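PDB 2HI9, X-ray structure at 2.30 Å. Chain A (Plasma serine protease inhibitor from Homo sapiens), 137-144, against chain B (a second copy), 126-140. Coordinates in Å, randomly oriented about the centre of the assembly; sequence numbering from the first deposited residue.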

# COMPACT_ATOMS: atom_id res chain seq x y z
N THR A 137 -9.77 12.05 -7.58
CA THR A 137 -9.88 12.87 -8.78
C THR A 137 -9.31 12.18 -10.01
O THR A 137 -9.13 12.81 -11.06
CB THR A 137 -9.16 14.22 -8.61
OG1 THR A 137 -7.75 14.01 -8.45
CG2 THR A 137 -9.71 14.96 -7.39
N LYS A 138 -9.04 10.89 -9.90
CA LYS A 138 -8.50 10.14 -11.03
C LYS A 138 -7.24 10.75 -11.64
O LYS A 138 -7.07 10.71 -12.86
CB LYS A 138 -9.56 10.00 -12.12
CG LYS A 138 -10.43 8.76 -12.00
CD LYS A 138 -11.43 8.84 -10.88
CE LYS A 138 -12.37 7.64 -10.93
NZ LYS A 138 -13.64 7.83 -10.17
N GLY A 139 -6.38 11.31 -10.80
CA GLY A 139 -5.13 11.88 -11.28
C GLY A 139 -5.14 13.35 -11.64
O GLY A 139 -4.10 13.90 -12.01
N LYS A 140 -6.30 13.99 -11.53
CA LYS A 140 -6.42 15.41 -11.86
C LYS A 140 -5.66 16.28 -10.84
O LYS A 140 -4.90 17.17 -11.23
CB LYS A 140 -7.91 15.79 -11.90
CG LYS A 140 -8.22 17.04 -12.71
CD LYS A 140 -7.66 18.29 -12.06
N ILE A 141 -5.87 16.03 -9.55
CA ILE A 141 -5.15 16.79 -8.53
C ILE A 141 -4.28 15.80 -7.73
O ILE A 141 -4.80 15.03 -6.92
CB ILE A 141 -6.11 17.50 -7.56
CG1 ILE A 141 -7.07 18.40 -8.34
CG2 ILE A 141 -5.32 18.30 -6.55
CD1 ILE A 141 -8.16 18.99 -7.49
N VAL A 142 -2.97 15.84 -7.95
CA VAL A 142 -2.06 14.91 -7.28
C VAL A 142 -1.21 15.46 -6.15
O VAL A 142 -0.68 14.70 -5.35
CB VAL A 142 -1.10 14.23 -8.30
CG1 VAL A 142 -1.90 13.44 -9.32
CG2 VAL A 142 -0.24 15.28 -8.99
N ASP A 143 -1.07 16.78 -6.06
CA ASP A 143 -0.25 17.37 -5.01
C ASP A 143 -0.96 18.50 -4.27
O ASP A 143 -0.43 19.60 -4.13
CB ASP A 143 1.06 17.87 -5.61
CG ASP A 143 0.85 18.89 -6.71
OD1 ASP A 143 -0.24 18.90 -7.33
OD2 ASP A 143 1.79 19.68 -6.97
N LEU A 144 -2.16 18.21 -3.78
CA LEU A 144 -2.97 19.19 -3.07
C LEU A 144 -2.21 19.91 -1.97
O LEU A 144 -2.32 21.13 -1.81
CB LEU A 144 -4.19 18.50 -2.47
CG LEU A 144 -5.14 19.47 -1.77
CD1 LEU A 144 -5.62 20.52 -2.77
CD2 LEU A 144 -6.30 18.70 -1.19
N MET B 126 11.65 12.62 -8.05
CA MET B 126 10.75 11.53 -7.68
C MET B 126 9.29 11.98 -7.74
O MET B 126 8.43 11.23 -8.20
CB MET B 126 11.09 10.99 -6.27
CG MET B 126 10.40 9.68 -5.95
SD MET B 126 10.90 8.89 -4.36
CE MET B 126 9.73 9.69 -3.21
N LYS B 127 9.01 13.19 -7.28
CA LYS B 127 7.64 13.71 -7.31
C LYS B 127 7.15 13.80 -8.76
O LYS B 127 6.02 13.43 -9.09
CB LYS B 127 7.57 15.10 -6.68
CG LYS B 127 6.16 15.71 -6.66
CD LYS B 127 6.14 17.06 -5.93
CE LYS B 127 4.74 17.65 -5.89
NZ LYS B 127 4.19 17.93 -7.25
N GLN B 128 8.03 14.30 -9.63
CA GLN B 128 7.69 14.42 -11.03
C GLN B 128 7.36 13.06 -11.61
O GLN B 128 6.36 12.90 -12.30
CB GLN B 128 8.84 15.06 -11.81
CG GLN B 128 8.96 16.56 -11.57
CD GLN B 128 9.99 17.22 -12.46
OE1 GLN B 128 11.20 17.03 -12.28
NE2 GLN B 128 9.52 18.01 -13.43
N ILE B 129 8.20 12.07 -11.33
CA ILE B 129 7.96 10.73 -11.85
C ILE B 129 6.67 10.16 -11.29
O ILE B 129 5.86 9.62 -12.03
CB ILE B 129 9.14 9.78 -11.53
CG1 ILE B 129 10.37 10.21 -12.32
CG2 ILE B 129 8.76 8.34 -11.86
CD1 ILE B 129 11.63 9.41 -11.98
N ASN B 130 6.47 10.28 -9.98
CA ASN B 130 5.25 9.73 -9.40
C ASN B 130 3.98 10.48 -9.86
O ASN B 130 2.93 9.86 -10.00
CB ASN B 130 5.34 9.71 -7.85
CG ASN B 130 6.34 8.65 -7.33
OD1 ASN B 130 6.62 7.65 -7.99
ND2 ASN B 130 6.85 8.87 -6.12
N ASP B 131 4.08 11.78 -10.08
CA ASP B 131 2.91 12.55 -10.55
C ASP B 131 2.55 12.10 -11.96
O ASP B 131 1.38 11.90 -12.28
CB ASP B 131 3.20 14.05 -10.56
CG ASP B 131 3.29 14.64 -9.17
OD1 ASP B 131 2.81 13.99 -8.22
OD2 ASP B 131 3.81 15.77 -9.03
N TYR B 132 3.57 11.93 -12.80
CA TYR B 132 3.37 11.49 -14.16
C TYR B 132 2.60 10.17 -14.19
O TYR B 132 1.57 10.06 -14.84
CB TYR B 132 4.71 11.31 -14.89
CG TYR B 132 4.52 10.81 -16.31
CD1 TYR B 132 4.05 11.66 -17.32
CD2 TYR B 132 4.74 9.46 -16.64
CE1 TYR B 132 3.81 11.19 -18.61
CE2 TYR B 132 4.50 8.98 -17.93
CZ TYR B 132 4.03 9.85 -18.91
OH TYR B 132 3.76 9.38 -20.17
N VAL B 133 3.09 9.17 -13.49
CA VAL B 133 2.42 7.89 -13.47
C VAL B 133 1.03 7.98 -12.84
O VAL B 133 0.11 7.26 -13.24
CB VAL B 133 3.25 6.84 -12.73
CG1 VAL B 133 2.50 5.51 -12.69
CG2 VAL B 133 4.60 6.69 -13.43
N ALA B 134 0.88 8.86 -11.86
CA ALA B 134 -0.41 9.04 -11.21
C ALA B 134 -1.45 9.55 -12.22
O ALA B 134 -2.59 9.09 -12.25
CB ALA B 134 -0.28 10.02 -10.05
N LYS B 135 -1.04 10.50 -13.06
CA LYS B 135 -1.94 11.06 -14.06
C LYS B 135 -2.21 10.04 -15.15
O LYS B 135 -3.36 9.81 -15.53
CB LYS B 135 -1.35 12.33 -14.68
CG LYS B 135 -1.23 13.49 -13.71
CD LYS B 135 -0.57 14.70 -14.37
CE LYS B 135 -0.47 15.88 -13.42
NZ LYS B 135 -1.81 16.36 -12.99
N GLN B 136 -1.14 9.43 -15.64
CA GLN B 136 -1.24 8.44 -16.70
C GLN B 136 -2.13 7.27 -16.32
O GLN B 136 -2.86 6.77 -17.17
CB GLN B 136 0.15 7.93 -17.09
CG GLN B 136 1.00 8.96 -17.79
CD GLN B 136 0.42 9.39 -19.13
OE1 GLN B 136 0.24 10.57 -19.38
NE2 GLN B 136 0.13 8.42 -20.00
N THR B 137 -2.07 6.84 -15.06
CA THR B 137 -2.88 5.70 -14.60
C THR B 137 -4.20 6.13 -13.98
O THR B 137 -4.86 5.34 -13.30
CB THR B 137 -2.13 4.87 -13.55
OG1 THR B 137 -2.02 5.64 -12.34
CG2 THR B 137 -0.75 4.50 -14.05
N LYS B 138 -4.59 7.38 -14.21
CA LYS B 138 -5.84 7.92 -13.67
C LYS B 138 -5.98 7.67 -12.16
O LYS B 138 -7.05 7.30 -11.67
CB LYS B 138 -7.05 7.32 -14.41
CG LYS B 138 -7.11 7.62 -15.91
CD LYS B 138 -7.13 9.12 -16.19
CE LYS B 138 -7.95 9.47 -17.45
NZ LYS B 138 -7.42 8.88 -18.72
N GLY B 139 -4.90 7.89 -11.42
CA GLY B 139 -4.94 7.72 -9.98
C GLY B 139 -4.77 6.32 -9.42
O GLY B 139 -4.81 6.15 -8.21
N LYS B 140 -4.59 5.32 -10.27
CA LYS B 140 -4.43 3.95 -9.78
C LYS B 140 -3.05 3.66 -9.16
O LYS B 140 -2.97 2.92 -8.18
CB LYS B 140 -4.73 2.96 -10.90
CG LYS B 140 -6.20 2.93 -11.29
O HOH W 1 -5.48 12.09 -15.00
O HOH W 2 -2.12 17.87 -10.41

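The contact joins an irregular segment of chain A to the last turns of a chain B helix and the turn that follows it, and buries 412 Å² summed over both sides. At one end the two copies meet through equivalent type I' turns, Thr137 to Lys140 in each chain. The CA atoms of Lys138(A) and Lys138(B) lie 4.4 Å apart, and two CA-H...O contacts run reciprocally: Lys138(A) CA to Lys138(B) O at 3.3 Å and Lys138(B) CA to Lys138(A) O at 3.2 Å, each with an angle of 132° at the hydrogen. The Lys138(A) and Lys138(B) CB atoms are 4.3 Å apart, and the side chains diverge beyond them. Both CB atoms point sideways and both side-chain ends lead away, but by different routes: Lys138(A) is m, p, t, t, whereas Lys138(B) is m, m, then off-well at -148°, then m.

Glycine is required at 139 in both turns. Phi/psi of 92/-2 in Gly139(A) and 83/0 in Gly139(B) would jam a CB against the preceding carbonyl oxygen. The packing adds a second reason: an ideal CB on Gly139(A) would sit 2.9 Å from Ala134(B) O, a clash, and one on Gly139(B) would be a tight 3.3 Å from Lys138(A) CA.

Farther along, Val142(A), chi1 -61° (m), points toward the helix and has 70 Å² covered. Val142(A) CG1 packs 3.9 Å from Ala134(B) CB, an apolar contact in which the short alanine side chain also points toward chain A. Val142(A) CG2 lies 3.4 Å from Asp131(B) OD1, a contact rather than a hydrogen bond.

The direct polar link is a salt bridge with a hydrogen bond, Lys127(B) NZ to Asp143(A) OD2 at 3.0 Å. Asp143(A) points toward the helix with chi1 58° (p). Lys127(B) starts sideways, extends through three t torsions and turns at chi4 -62° (m), bringing its ammonium near chain A. Lys127(B) NZ also donates to Asp131(B) OD2 at 2.8 Å, so one lysine serves an acidic group from each chain; Asp131(B), one helical turn on, is m at -72°.

Lys135(B) follows a related course, m, t, t, m. Lys135(B) CG lies 3.4 Å from Gly139(A) O, while Lys135(B) NZ donates to water 2 at 3.0 Å. That water donates to Lys140(A) O at 3.0 Å and accepts from Val142(A) N at 3.3 Å. Water 1 bridges backbone carbonyls, donating to Lys138(A) O at 3.0 Å and Lys135(B) O at 3.2 Å.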